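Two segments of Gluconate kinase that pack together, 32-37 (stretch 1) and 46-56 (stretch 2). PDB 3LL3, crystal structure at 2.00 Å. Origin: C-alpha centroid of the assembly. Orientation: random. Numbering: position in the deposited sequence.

Stretch 1 32-37: SKGYPL
Stretch 2 46-56: EEDPKLIFDAV

An extended segment can be held against a helix without a single direct hydrogen bond between them, provided that side chains fit closely, and a single water can bridge one carbonyl and one amide across the gap. Two segments of gluconate kinase illustrate the principle. Stretch 1 is extended throughout: Ser32 to Gly34 end a strand that begins earlier in the chain, Lys33 has phi/psi of -143/137°, Tyr35 keeps -144/152°, and Pro36 and Leu37 continue at -75/150° and -85/143°. Stretch 2 opens with two strand residues, Glu46 (-124/159°) and Glu47 (-139/156°), passes through Asp48 (-83/113°), and enters a helix at Pro49 that continues beyond Val56, with phi near -60° and psi near -45°.

The two chains run in opposite directions. CA atoms pair Lys33 with Ala55 at 5.8 Å, Tyr35 with Leu51 at 6.6 Å, and Leu37 with Glu47 at 5.2 Å. Within the helix, i to i+4 bonds begin with Ile52 N to Asp48 O at 3.1 Å; the following four are each 2.9 Å, from Phe53 N to Pro49 O through Val56 N to Ile52 O. Asp48 is the N-cap: with chi1 t (-175°), its OD1 accepts from Lys50 N at 2.8 Å, satisfying an amide that has no helical acceptor. Pro49 suits the first turn, where a missing amide hydrogen costs no helical bond.

Tyr35 is the centre of the contact, buried and with 104 Å² covered by stretch 2. Its CA-to-CB bond points toward the helix, with chi1 between wells at 21° and chi2 at -91°. Ile52 (m, t) lays CG1 over one face of the ring, 3.5 Å from the centroid and only 6° off the normal, a CH-pi contact. At the ring edge, Ala55 CB approaches Tyr35 CD1 to 4.1 Å, while Glu47 OE2 lies 3.8 Å from Tyr35 CE2. The phenolic OH is hydrogen-bonded elsewhere in the structure, so a polar tip is compatible with burial.

Ala55 also meets the strand: its CB lies 4.0 Å from Lys33 CB. With a side chain of one methyl, Ala55 packs here with its CA 5.8 Å from Lys33 CA, and the Lys33 chain (m, m, t, t) then leads its amine away. Nearer the start of the helix, Leu51 (chi1 -84°, chi2 42°) sets CD2 4.0 Å from Pro36 CD, and its CB lies 4.4 Å from Tyr35 CB, an apolar margin.

At the remaining end, the backbones come close. Leu37 CA makes a CA-H...O contact with Glu46 O at 3.6 Å, and Leu37 CD1, reached with chi1 t and chi2 p, comes within 3.6 Å of Glu47 OE2. Glu47, buried and with its CA-to-CB bond pointing toward stretch 1, uses chi1 p (38°), chi2 t (-160°) and chi3 -148° to bring OE2 to both the Tyr35 edge and Leu37 CD1; its aliphatic part adds packing, CB lying 4.0 Å from Pro36 O. One water completes the junction, donating to Pro36 O at 2.8 Å and accepting from Asp48 N at 2.8 Å. Altogether 443 Å² is buried, counting both sides.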

# COMPACT_ATOMS: atom_id res chain seq x y z
N SER A 32 9.15 -40.04 -0.01
CA SER A 32 7.89 -39.39 0.33
C SER A 32 6.81 -39.65 -0.72
O SER A 32 7.13 -39.92 -1.88
CB SER A 32 8.10 -37.89 0.57
OG SER A 32 8.61 -37.27 -0.59
N LYS A 33 5.54 -39.58 -0.31
CA LYS A 33 4.39 -39.78 -1.20
C LYS A 33 3.24 -38.84 -0.83
O LYS A 33 2.92 -38.68 0.35
CB LYS A 33 3.89 -41.23 -1.15
CG LYS A 33 4.88 -42.29 -1.65
CD LYS A 33 5.49 -41.95 -3.02
CE LYS A 33 6.65 -42.89 -3.39
NZ LYS A 33 7.46 -42.39 -4.54
N GLY A 34 2.61 -38.24 -1.84
CA GLY A 34 1.55 -37.28 -1.61
C GLY A 34 0.13 -37.81 -1.70
O GLY A 34 -0.12 -38.94 -2.14
N TYR A 35 -0.82 -36.99 -1.27
CA TYR A 35 -2.25 -37.29 -1.40
C TYR A 35 -2.97 -35.99 -1.69
O TYR A 35 -2.50 -34.93 -1.31
CB TYR A 35 -2.79 -37.95 -0.13
CG TYR A 35 -1.94 -37.69 1.09
CD1 TYR A 35 -0.91 -38.56 1.44
CD2 TYR A 35 -2.15 -36.56 1.87
CE1 TYR A 35 -0.12 -38.31 2.56
CE2 TYR A 35 -1.38 -36.30 2.98
CZ TYR A 35 -0.36 -37.17 3.33
OH TYR A 35 0.41 -36.89 4.44
N PRO A 36 -4.10 -36.07 -2.39
CA PRO A 36 -4.81 -34.85 -2.79
C PRO A 36 -5.54 -34.22 -1.61
O PRO A 36 -5.96 -34.93 -0.69
CB PRO A 36 -5.85 -35.36 -3.80
CG PRO A 36 -5.68 -36.85 -3.88
CD PRO A 36 -4.87 -37.28 -2.71
N LEU A 37 -5.68 -32.90 -1.63
CA LEU A 37 -6.55 -32.23 -0.68
C LEU A 37 -7.96 -32.26 -1.24
O LEU A 37 -8.16 -32.14 -2.45
CB LEU A 37 -6.10 -30.79 -0.46
CG LEU A 37 -6.41 -30.19 0.91
CD1 LEU A 37 -5.44 -30.72 1.97
CD2 LEU A 37 -6.34 -28.67 0.85
N GLU A 46 -9.96 -31.22 3.39
CA GLU A 46 -9.99 -32.56 3.97
C GLU A 46 -9.03 -33.46 3.22
O GLU A 46 -8.66 -33.18 2.08
CB GLU A 46 -11.40 -33.16 3.87
CG GLU A 46 -12.50 -32.36 4.55
CD GLU A 46 -13.87 -33.02 4.43
OE1 GLU A 46 -13.97 -34.08 3.78
OE2 GLU A 46 -14.84 -32.48 4.99
N GLU A 47 -8.62 -34.55 3.85
CA GLU A 47 -7.92 -35.58 3.12
C GLU A 47 -8.40 -36.95 3.56
O GLU A 47 -8.94 -37.10 4.66
CB GLU A 47 -6.39 -35.43 3.22
CG GLU A 47 -5.88 -34.98 4.57
CD GLU A 47 -4.48 -34.37 4.51
OE1 GLU A 47 -3.73 -34.52 5.50
OE2 GLU A 47 -4.12 -33.75 3.49
N ASP A 48 -8.23 -37.93 2.68
CA ASP A 48 -8.71 -39.29 2.92
C ASP A 48 -7.70 -40.07 3.78
O ASP A 48 -6.58 -40.35 3.34
CB ASP A 48 -8.94 -40.00 1.58
CG ASP A 48 -9.56 -41.39 1.74
OD1 ASP A 48 -9.53 -41.97 2.85
OD2 ASP A 48 -10.08 -41.91 0.73
N PRO A 49 -8.10 -40.41 5.02
CA PRO A 49 -7.22 -41.13 5.94
C PRO A 49 -6.73 -42.45 5.34
O PRO A 49 -5.60 -42.83 5.61
CB PRO A 49 -8.11 -41.38 7.15
CG PRO A 49 -9.09 -40.28 7.11
CD PRO A 49 -9.38 -40.07 5.66
N LYS A 50 -7.56 -43.12 4.54
CA LYS A 50 -7.15 -44.36 3.86
C LYS A 50 -5.98 -44.15 2.88
O LYS A 50 -5.04 -44.96 2.85
CB LYS A 50 -8.34 -45.01 3.15
CG LYS A 50 -9.37 -45.60 4.08
CD LYS A 50 -10.62 -46.03 3.34
CE LYS A 50 -11.41 -47.04 4.15
NZ LYS A 50 -10.58 -48.25 4.44
N LEU A 51 -6.04 -43.08 2.09
CA LEU A 51 -4.95 -42.70 1.20
C LEU A 51 -3.67 -42.39 1.96
O LEU A 51 -2.58 -42.81 1.58
CB LEU A 51 -5.33 -41.49 0.34
CG LEU A 51 -6.12 -41.81 -0.93
CD1 LEU A 51 -7.17 -42.88 -0.65
CD2 LEU A 51 -6.75 -40.57 -1.52
N ILE A 52 -3.81 -41.63 3.04
CA ILE A 52 -2.65 -41.28 3.85
C ILE A 52 -2.01 -42.54 4.41
O ILE A 52 -0.79 -42.71 4.34
CB ILE A 52 -3.01 -40.32 5.00
CG1 ILE A 52 -3.43 -38.96 4.42
CG2 ILE A 52 -1.85 -40.18 5.95
CD1 ILE A 52 -3.75 -37.91 5.47
N PHE A 53 -2.84 -43.44 4.94
CA PHE A 53 -2.32 -44.68 5.50
C PHE A 53 -1.67 -45.57 4.43
O PHE A 53 -0.67 -46.21 4.70
CB PHE A 53 -3.40 -45.46 6.26
CG PHE A 53 -2.89 -46.75 6.83
CD1 PHE A 53 -3.23 -47.96 6.26
CD2 PHE A 53 -2.04 -46.74 7.92
CE1 PHE A 53 -2.74 -49.15 6.78
CE2 PHE A 53 -1.55 -47.92 8.45
CZ PHE A 53 -1.90 -49.12 7.88
N ASP A 54 -2.26 -45.60 3.24
CA ASP A 54 -1.64 -46.30 2.11
C ASP A 54 -0.26 -45.71 1.78
O ASP A 54 0.71 -46.44 1.56
CB ASP A 54 -2.55 -46.25 0.87
CG ASP A 54 -3.78 -47.16 1.00
OD1 ASP A 54 -3.89 -47.91 1.99
OD2 ASP A 54 -4.63 -47.13 0.09
N ALA A 55 -0.16 -44.38 1.73
CA ALA A 55 1.15 -43.75 1.50
C ALA A 55 2.13 -44.18 2.59
O ALA A 55 3.28 -44.50 2.31
CB ALA A 55 1.02 -42.23 1.45
N VAL A 56 1.66 -44.21 3.83
CA VAL A 56 2.48 -44.61 4.97
C VAL A 56 3.06 -46.02 4.82
O VAL A 56 4.25 -46.23 5.06
CB VAL A 56 1.69 -44.52 6.30
CG1 VAL A 56 2.38 -45.30 7.38
CG2 VAL A 56 1.53 -43.07 6.71
O HOH W 1 -7.19 -37.31 0.13